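Local coordinates for protein Ispd/ispf bifunctional enzyme (Campylobacter jejuni, PDB 1W55) that makes 4-diphosphocytidyl-2-C-methyl-D-erythritol from CTP and methylerythritol 4-phosphate and cyclises its 2-phosphate to methylerythritol 2,4-cyclodiphosphate, two steps of isoprenoid precursor biosynthesis, at residues L249-L263 with V293-V307. Residues are numbered along the deposited sequence; the frame is centred on the assembly and turned at random.
Sequences LAHSLTDAILGAAGL and VREIGFELINIDICV
Leu249, Leu253 and Ile257, one turn apart on helix 249-260, lie against strand 298-307, whose N-to-C direction makes 138° with that of the helix segment, and no hydrogen bond joins the two segments. Leu249 crosses Ile305 at about a right angle: its CD2 meets Ile305 CD1 at 3.8 Å, while CD1 reaches Val307 CG2. With CG anti to N (chi1 179°), the side chain of Leu253 extends to the strand, where CD1 rests on Ile303 CG2 at 3.8 Å. Ile257 divides its branches, CD1 going to Leu300 CD1 and CG2 to Val293 CG2 (3.7 Å). That Val293 methyl is wedged against the end of the helix, 3.5 Å from Ala261 CB and 3.9 Å from Leu263 CD2. Ala261 CB also approaches the Phe298 ring obliquely, and Leu263 CD1 meets Ile296 CD1 tip to tip at 3.8 Å. Gly262 and Gly297, each at positive phi, close Schellman motifs, the second turning helix 282-295 into the strand. Within the helix, which also carries His251, a likely metal ligand of the IspF site, Thr254 OG1 bonds Ala250 O (2.7 Å) from the face opposite Thr254 N. The helix packs on one face of the IspF-domain sheet, beside helix 318-329, whose Met321 and Ile325 touch Leu249 and Leu253, and helix 282-295, whose Leu286 meets Ile257; strand 298-308 runs between strands 354-365 and 336-341.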
ATOM      1  N   LEU A 249     -36.892  28.948  16.327  1.00 30.52           N
ATOM      2  CA  LEU A 249     -35.825  27.958  16.343  1.00 32.24           C
ATOM      3  C   LEU A 249     -35.680  27.291  14.964  1.00 31.62           C
ATOM      4  O   LEU A 249     -34.604  27.318  14.365  1.00 32.19           O
ATOM      5  CB  LEU A 249     -36.025  26.934  17.471  1.00 29.79           C
ATOM      6  CG  LEU A 249     -34.837  25.987  17.686  1.00 35.94           C
ATOM      7  CD1 LEU A 249     -34.826  25.417  19.113  1.00 32.01           C
ATOM      8  CD2 LEU A 249     -34.815  24.862  16.647  1.00 32.81           C
ATOM      9  N   ALA A 250     -36.763  26.702  14.466  1.00 31.84           N
ATOM     10  CA  ALA A 250     -36.732  26.017  13.178  1.00 31.37           C
ATOM     11  C   ALA A 250     -36.250  26.970  12.079  1.00 31.31           C
ATOM     12  O   ALA A 250     -35.501  26.575  11.192  1.00 32.97           O
ATOM     13  CB  ALA A 250     -38.119  25.443  12.837  1.00 31.35           C
ATOM     14  N   HIS A 251     -36.662  28.230  12.164  1.00 30.44           N
ATOM     15  CA  HIS A 251     -36.312  29.224  11.163  1.00 31.42           C
ATOM     16  C   HIS A 251     -34.829  29.573  11.214  1.00 31.45           C
ATOM     17  O   HIS A 251     -34.189  29.692  10.167  1.00 30.58           O
ATOM     18  CB  HIS A 251     -37.192  30.472  11.323  1.00 31.28           C
ATOM     19  CG  HIS A 251     -38.651  30.185  11.148  1.00 34.46           C
ATOM     20  ND1 HIS A 251     -39.640  30.975  11.693  1.00 37.48           N
ATOM     21  CD2 HIS A 251     -39.285  29.173  10.508  1.00 31.70           C
ATOM     22  CE1 HIS A 251     -40.822  30.467  11.392  1.00 34.17           C
ATOM     23  NE2 HIS A 251     -40.633  29.377  10.668  1.00 37.64           N
ATOM     24  N   SER A 252     -34.288  29.700  12.428  1.00 30.26           N
ATOM     25  CA  SER A 252     -32.867  29.992  12.598  1.00 31.05           C
ATOM     26  C   SER A 252     -32.040  28.822  12.088  1.00 30.49           C
ATOM     27  O   SER A 252     -31.046  29.010  11.390  1.00 31.20           O
ATOM     28  CB  SER A 252     -32.543  30.267  14.069  1.00 31.71           C
ATOM     29  OG  SER A 252     -31.145  30.395  14.264  1.00 34.13           O
ATOM     30  N   LEU A 253     -32.467  27.611  12.428  1.00 29.31           N
ATOM     31  CA  LEU A 253     -31.750  26.417  12.024  1.00 30.15           C
ATOM     32  C   LEU A 253     -31.755  26.225  10.491  1.00 31.15           C
ATOM     33  O   LEU A 253     -30.741  25.863   9.898  1.00 32.67           O
ATOM     34  CB  LEU A 253     -32.330  25.198  12.728  1.00 28.00           C
ATOM     35  CG  LEU A 253     -31.702  23.862  12.380  1.00 29.66           C
ATOM     36  CD1 LEU A 253     -30.158  23.889  12.569  1.00 23.28           C
ATOM     37  CD2 LEU A 253     -32.375  22.766  13.211  1.00 25.89           C
ATOM     38  N   THR A 254     -32.900  26.473   9.865  1.00 30.22           N
ATOM     39  CA  THR A 254     -33.002  26.467   8.408  1.00 28.49           C
ATOM     40  C   THR A 254     -31.955  27.398   7.780  1.00 29.01           C
ATOM     41  O   THR A 254     -31.268  27.020   6.840  1.00 29.24           O
ATOM     42  CB  THR A 254     -34.417  26.905   8.006  1.00 30.66           C
ATOM     43  OG1 THR A 254     -35.398  25.990   8.570  1.00 27.11           O
ATOM     44  CG2 THR A 254     -34.587  26.812   6.500  1.00 28.29           C
ATOM     45  N   ASP A 255     -31.830  28.614   8.311  1.00 29.89           N
ATOM     46  CA  ASP A 255     -30.824  29.553   7.824  1.00 30.36           C
ATOM     47  C   ASP A 255     -29.395  28.993   7.938  1.00 28.45           C
ATOM     48  O   ASP A 255     -28.604  29.148   7.022  1.00 30.63           O
ATOM     49  CB  ASP A 255     -30.941  30.885   8.559  1.00 30.75           C
ATOM     50  CG  ASP A 255     -31.699  31.934   7.755  1.00 36.52           C
ATOM     51  OD1 ASP A 255     -32.275  31.575   6.708  1.00 35.82           O
ATOM     52  OD2 ASP A 255     -31.776  33.141   8.096  1.00 36.16           O
ATOM     53  N   ALA A 256     -29.077  28.324   9.042  1.00 27.45           N
ATOM     54  CA  ALA A 256     -27.728  27.792   9.242  1.00 27.02           C
ATOM     55  C   ALA A 256     -27.393  26.707   8.231  1.00 26.66           C
ATOM     56  O   ALA A 256     -26.296  26.689   7.672  1.00 26.35           O
ATOM     57  CB  ALA A 256     -27.530  27.288  10.683  1.00 25.45           C
ATOM     58  N   ILE A 257     -28.353  25.819   7.985  1.00 27.14           N
ATOM     59  CA  ILE A 257     -28.191  24.708   7.045  1.00 27.07           C
ATOM     60  C   ILE A 257     -28.055  25.180   5.598  1.00 27.98           C
ATOM     61  O   ILE A 257     -27.188  24.706   4.862  1.00 28.51           O
ATOM     62  CB  ILE A 257     -29.377  23.703   7.197  1.00 29.05           C
ATOM     63  CG1 ILE A 257     -29.263  22.960   8.538  1.00 29.87           C
ATOM     64  CG2 ILE A 257     -29.375  22.690   6.042  1.00 30.50           C
ATOM     65  CD1 ILE A 257     -30.531  22.238   8.993  1.00 27.94           C
ATOM     66  N   LEU A 258     -28.899  26.124   5.192  1.00 28.22           N
ATOM     67  CA  LEU A 258     -28.793  26.719   3.868  1.00 30.09           C
ATOM     68  C   LEU A 258     -27.494  27.505   3.731  1.00 29.81           C
ATOM     69  O   LEU A 258     -26.856  27.480   2.668  1.00 30.38           O
ATOM     70  CB  LEU A 258     -29.973  27.652   3.595  1.00 31.33           C
ATOM     71  CG  LEU A 258     -31.362  27.019   3.494  1.00 35.70           C
ATOM     72  CD1 LEU A 258     -32.423  28.114   3.527  1.00 35.22           C
ATOM     73  CD2 LEU A 258     -31.514  26.136   2.246  1.00 34.63           C
ATOM     74  N   GLY A 259     -27.106  28.197   4.805  1.00 28.71           N
ATOM     75  CA  GLY A 259     -25.920  29.038   4.790  1.00 28.15           C
ATOM     76  C   GLY A 259     -24.651  28.240   4.597  1.00 29.74           C
ATOM     77  O   GLY A 259     -23.798  28.623   3.801  1.00 31.75           O
ATOM     78  N   ALA A 260     -24.541  27.109   5.303  1.00 30.83           N
ATOM     79  CA  ALA A 260     -23.371  26.244   5.193  1.00 30.82           C
ATOM     80  C   ALA A 260     -23.241  25.656   3.784  1.00 31.31           C
ATOM     81  O   ALA A 260     -22.136  25.400   3.315  1.00 31.46           O
ATOM     82  CB  ALA A 260     -23.418  25.130   6.257  1.00 29.62           C
ATOM     83  N   ALA A 261     -24.378  25.479   3.114  1.00 31.76           N
ATOM     84  CA  ALA A 261     -24.430  24.909   1.768  1.00 31.87           C
ATOM     85  C   ALA A 261     -24.346  25.961   0.674  1.00 32.58           C
ATOM     86  O   ALA A 261     -24.363  25.626  -0.502  1.00 33.72           O
ATOM     87  CB  ALA A 261     -25.718  24.075   1.597  1.00 30.82           C
ATOM     88  N   GLY A 262     -24.280  27.232   1.061  1.00 34.74           N
ATOM     89  CA  GLY A 262     -24.231  28.324   0.109  1.00 34.20           C
ATOM     90  C   GLY A 262     -25.542  28.575  -0.622  1.00 36.08           C
ATOM     91  O   GLY A 262     -25.528  29.097  -1.727  1.00 36.68           O
ATOM     92  N   LEU A 263     -26.671  28.258   0.014  1.00 36.43           N
ATOM     93  CA  LEU A 263     -27.976  28.279  -0.648  1.00 36.34           C
ATOM     94  C   LEU A 263     -28.890  29.427  -0.220  1.00 37.07           C
ATOM     95  O   LEU A 263     -30.119  29.317  -0.321  1.00 37.13           O
ATOM     96  CB  LEU A 263     -28.688  26.943  -0.414  1.00 35.87           C
ATOM     97  CG  LEU A 263     -28.836  25.887  -1.525  1.00 40.33           C
ATOM     98  CD1 LEU A 263     -27.731  25.944  -2.568  1.00 36.46           C
ATOM     99  CD2 LEU A 263     -28.982  24.457  -0.928  1.00 36.86           C
ATOM    100  N   VAL A 293     -30.072  20.736   0.345  1.00 35.34           N
ATOM    101  CA  VAL A 293     -28.659  20.667   0.699  1.00 34.18           C
ATOM    102  C   VAL A 293     -28.107  19.282   0.371  1.00 34.28           C
ATOM    103  O   VAL A 293     -26.976  19.143  -0.092  1.00 34.90           O
ATOM    104  CB  VAL A 293     -28.475  21.017   2.201  1.00 33.58           C
ATOM    105  CG1 VAL A 293     -27.124  20.605   2.715  1.00 28.62           C
ATOM    106  CG2 VAL A 293     -28.735  22.510   2.433  1.00 31.52           C
ATOM    107  N   ARG A 294     -28.915  18.259   0.600  1.00 34.16           N
ATOM    108  CA  ARG A 294     -28.521  16.895   0.268  1.00 34.55           C
ATOM    109  C   ARG A 294     -28.430  16.664  -1.250  1.00 35.50           C
ATOM    110  O   ARG A 294     -27.608  15.875  -1.710  1.00 35.58           O
ATOM    111  CB  ARG A 294     -29.490  15.909   0.899  1.00 35.18           C
ATOM    112  CG  ARG A 294     -29.413  15.841   2.406  1.00 37.31           C
ATOM    113  CD  ARG A 294     -30.489  14.967   3.018  1.00 42.38           C
ATOM    114  NE  ARG A 294     -30.167  13.546   2.900  1.00 50.37           N
ATOM    115  CZ  ARG A 294     -31.065  12.563   2.863  1.00 54.82           C
ATOM    116  NH1 ARG A 294     -32.372  12.821   2.923  1.00 54.94           N
ATOM    117  NH2 ARG A 294     -30.652  11.310   2.761  1.00 51.91           N
ATOM    118  N   GLU A 295     -29.280  17.352  -2.015  1.00 35.60           N
ATOM    119  CA  GLU A 295     -29.284  17.252  -3.479  1.00 37.48           C
ATOM    120  C   GLU A 295     -27.947  17.679  -4.081  1.00 36.40           C
ATOM    121  O   GLU A 295     -27.488  17.087  -5.051  1.00 36.72           O
ATOM    122  CB  GLU A 295     -30.414  18.093  -4.086  1.00 37.07           C
ATOM    123  CG  GLU A 295     -31.770  17.399  -4.056  1.00 44.09           C
ATOM    124  CD  GLU A 295     -32.924  18.307  -4.463  1.00 52.67           C
ATOM    125  OE1 GLU A 295     -32.679  19.456  -4.921  1.00 52.83           O
ATOM    126  OE2 GLU A 295     -34.087  17.863  -4.327  1.00 55.85           O
ATOM    127  N   ILE A 296     -27.328  18.701  -3.491  1.00 36.32           N
ATOM    128  CA  ILE A 296     -26.017  19.177  -3.947  1.00 34.54           C
ATOM    129  C   ILE A 296     -24.813  18.535  -3.230  1.00 34.01           C
ATOM    130  O   ILE A 296     -23.691  19.011  -3.354  1.00 34.97           O
ATOM    131  CB  ILE A 296     -25.937  20.717  -3.962  1.00 35.50           C
ATOM    132  CG1 ILE A 296     -26.215  21.310  -2.572  1.00 35.02           C
ATOM    133  CG2 ILE A 296     -26.902  21.301  -5.012  1.00 32.66           C
ATOM    134  CD1 ILE A 296     -25.757  22.751  -2.441  1.00 33.34           C
ATOM    135  N   GLY A 297     -25.034  17.437  -2.516  1.00 32.27           N
ATOM    136  CA  GLY A 297     -23.923  16.608  -2.083  1.00 32.74           C
ATOM    137  C   GLY A 297     -23.406  16.774  -0.662  1.00 33.00           C
ATOM    138  O   GLY A 297     -22.326  16.263  -0.331  1.00 33.75           O
ATOM    139  N   PHE A 298     -24.178  17.452   0.177  1.00 31.55           N
ATOM    140  CA  PHE A 298     -23.769  17.734   1.545  1.00 33.61           C
ATOM    141  C   PHE A 298     -24.521  16.873   2.554  1.00 34.23           C
ATOM    142  O   PHE A 298     -25.601  16.350   2.259  1.00 36.17           O
ATOM    143  CB  PHE A 298     -24.028  19.204   1.868  1.00 32.58           C
ATOM    144  CG  PHE A 298     -23.014  20.139   1.291  1.00 36.30           C
ATOM    145  CD1 PHE A 298     -23.342  20.970   0.222  1.00 37.22           C
ATOM    146  CD2 PHE A 298     -21.730  20.189   1.810  1.00 31.27           C
ATOM    147  CE1 PHE A 298     -22.401  21.832  -0.297  1.00 40.92           C
ATOM    148  CE2 PHE A 298     -20.789  21.055   1.299  1.00 32.36           C
ATOM    149  CZ  PHE A 298     -21.109  21.874   0.250  1.00 35.62           C
ATOM    150  N   GLU A 299     -23.961  16.777   3.755  1.00 32.90           N
ATOM    151  CA  GLU A 299     -24.525  15.985   4.835  1.00 33.29           C
ATOM    152  C   GLU A 299     -24.171  16.668   6.164  1.00 32.27           C
ATOM    153  O   GLU A 299     -23.051  17.153   6.335  1.00 32.30           O
ATOM    154  CB  GLU A 299     -23.908  14.585   4.775  1.00 33.78           C
ATOM    155  CG  GLU A 299     -24.427  13.602   5.797  1.00 40.60           C
ATOM    156  CD  GLU A 299     -23.842  12.206   5.617  1.00 48.43           C
ATOM    157  OE1 GLU A 299     -23.034  12.002   4.670  1.00 45.71           O
ATOM    158  OE2 GLU A 299     -24.185  11.321   6.437  1.00 48.24           O
ATOM    159  N   LEU A 300     -25.121  16.698   7.095  1.00 30.67           N
ATOM    160  CA  LEU A 300     -24.902  17.302   8.401  1.00 31.95           C
ATOM    161  C   LEU A 300     -23.990  16.469   9.303  1.00 31.36           C
ATOM    162  O   LEU A 300     -24.095  15.248   9.351  1.00 31.55           O
ATOM    163  CB  LEU A 300     -26.239  17.564   9.107  1.00 31.08           C
ATOM    164  CG  LEU A 300     -26.982  18.863   8.748  1.00 32.09           C
ATOM    165  CD1 LEU A 300     -28.444  18.766   9.168  1.00 26.75           C
ATOM    166  CD2 LEU A 300     -26.336  20.096   9.379  1.00 30.78           C
ATOM    167  N   ILE A 301     -23.099  17.143  10.020  1.00 30.05           N
ATOM    168  CA  ILE A 301     -22.330  16.480  11.063  1.00 29.53           C
ATOM    169  C   ILE A 301     -23.006  16.745  12.392  1.00 29.03           C
ATOM    170  O   ILE A 301     -23.261  15.810  13.151  1.00 29.94           O
ATOM    171  CB  ILE A 301     -20.847  16.952  11.095  1.00 30.18           C
ATOM    172  CG1 ILE A 301     -20.083  16.411   9.877  1.00 29.14           C
ATOM    173  CG2 ILE A 301     -20.179  16.510  12.395  1.00 26.73           C
ATOM    174  CD1 ILE A 301     -18.681  16.982   9.728  1.00 25.84           C
ATOM    175  N   ASN A 302     -23.311  18.009  12.685  1.00 27.01           N
ATOM    176  CA  ASN A 302     -23.939  18.315  13.971  1.00 27.10           C
ATOM    177  C   ASN A 302     -24.616  19.661  13.972  1.00 28.53           C
ATOM    178  O   ASN A 302     -24.383  20.471  13.075  1.00 29.12           O
ATOM    179  CB  ASN A 302     -22.929  18.229  15.127  1.00 27.27           C
ATOM    180  CG  ASN A 302     -22.055  19.484  15.249  1.00 27.39           C
ATOM    181  OD1 ASN A 302     -21.324  19.832  14.326  1.00 27.80           O
ATOM    182  ND2 ASN A 302     -22.147  20.168  16.386  1.00 25.69           N
ATOM    183  N   ILE A 303     -25.450  19.878  14.990  1.00 28.86           N
ATOM    184  CA  ILE A 303     -26.206  21.098  15.172  1.00 28.76           C
ATOM    185  C   ILE A 303     -26.041  21.561  16.614  1.00 29.79           C
ATOM    186  O   ILE A 303     -26.175  20.764  17.550  1.00 28.01           O
ATOM    187  CB  ILE A 303     -27.695  20.839  14.884  1.00 29.67           C
ATOM    188  CG1 ILE A 303     -27.927  20.672  13.383  1.00 29.47           C
ATOM    189  CG2 ILE A 303     -28.593  21.961  15.459  1.00 29.21           C
ATOM    190  CD1 ILE A 303     -29.130  19.798  13.067  1.00 27.06           C
ATOM    191  N   ASP A 304     -25.728  22.842  16.790  1.00 28.46           N
ATOM    192  CA  ASP A 304     -25.745  23.434  18.129  1.00 29.06           C
ATOM    193  C   ASP A 304     -26.503  24.743  18.106  1.00 28.02           C
ATOM    194  O   ASP A 304     -26.364  25.553  17.174  1.00 29.22           O
ATOM    195  CB  ASP A 304     -24.337  23.619  18.701  1.00 28.74           C
ATOM    196  CG  ASP A 304     -24.353  23.929  20.186  1.00 31.99           C
ATOM    197  OD1 ASP A 304     -25.297  23.499  20.899  1.00 35.66           O
ATOM    198  OD2 ASP A 304     -23.468  24.607  20.739  1.00 33.36           O
ATOM    199  N   ILE A 305     -27.319  24.935  19.134  1.00 29.92           N
ATOM    200  CA  ILE A 305     -28.315  26.004  19.162  1.00 30.02           C
ATOM    201  C   ILE A 305     -28.256  26.742  20.477  1.00 31.57           C
ATOM    202  O   ILE A 305     -28.024  26.141  21.526  1.00 32.81           O
ATOM    203  CB  ILE A 305     -29.739  25.423  18.899  1.00 30.98           C
ATOM    204  CG1 ILE A 305     -29.847  24.964  17.428  1.00 30.14           C
ATOM    205  CG2 ILE A 305     -30.839  26.462  19.194  1.00 28.41           C
ATOM    206  CD1 ILE A 305     -31.081  24.126  17.111  1.00 29.90           C
ATOM    207  N   CYS A 306     -28.428  28.056  20.410  1.00 31.55           N
ATOM    208  CA  CYS A 306     -28.629  28.855  21.591  1.00 32.71           C
ATOM    209  C   CYS A 306     -29.910  29.672  21.474  1.00 32.76           C
ATOM    210  O   CYS A 306     -30.048  30.510  20.579  1.00 32.05           O
ATOM    211  CB  CYS A 306     -27.436  29.770  21.874  1.00 33.17           C
ATOM    212  SG  CYS A 306     -27.654  30.564  23.493  1.00 41.94           S
ATOM    213  N   VAL A 307     -30.857  29.385  22.362  1.00 33.49           N
ATOM    214  CA  VAL A 307     -32.108  30.117  22.419  1.00 33.46           C
ATOM    215  C   VAL A 307     -31.900  31.221  23.440  1.00 34.68           C
ATOM    216  O   VAL A 307     -31.467  30.965  24.566  1.00 35.08           O
ATOM    217  CB  VAL A 307     -33.299  29.230  22.871  1.00 34.04           C
ATOM    218  CG1 VAL A 307     -34.586  30.060  22.954  1.00 31.00           C
ATOM    219  CG2 VAL A 307     -33.492  28.015  21.948  1.00 30.67           C
TER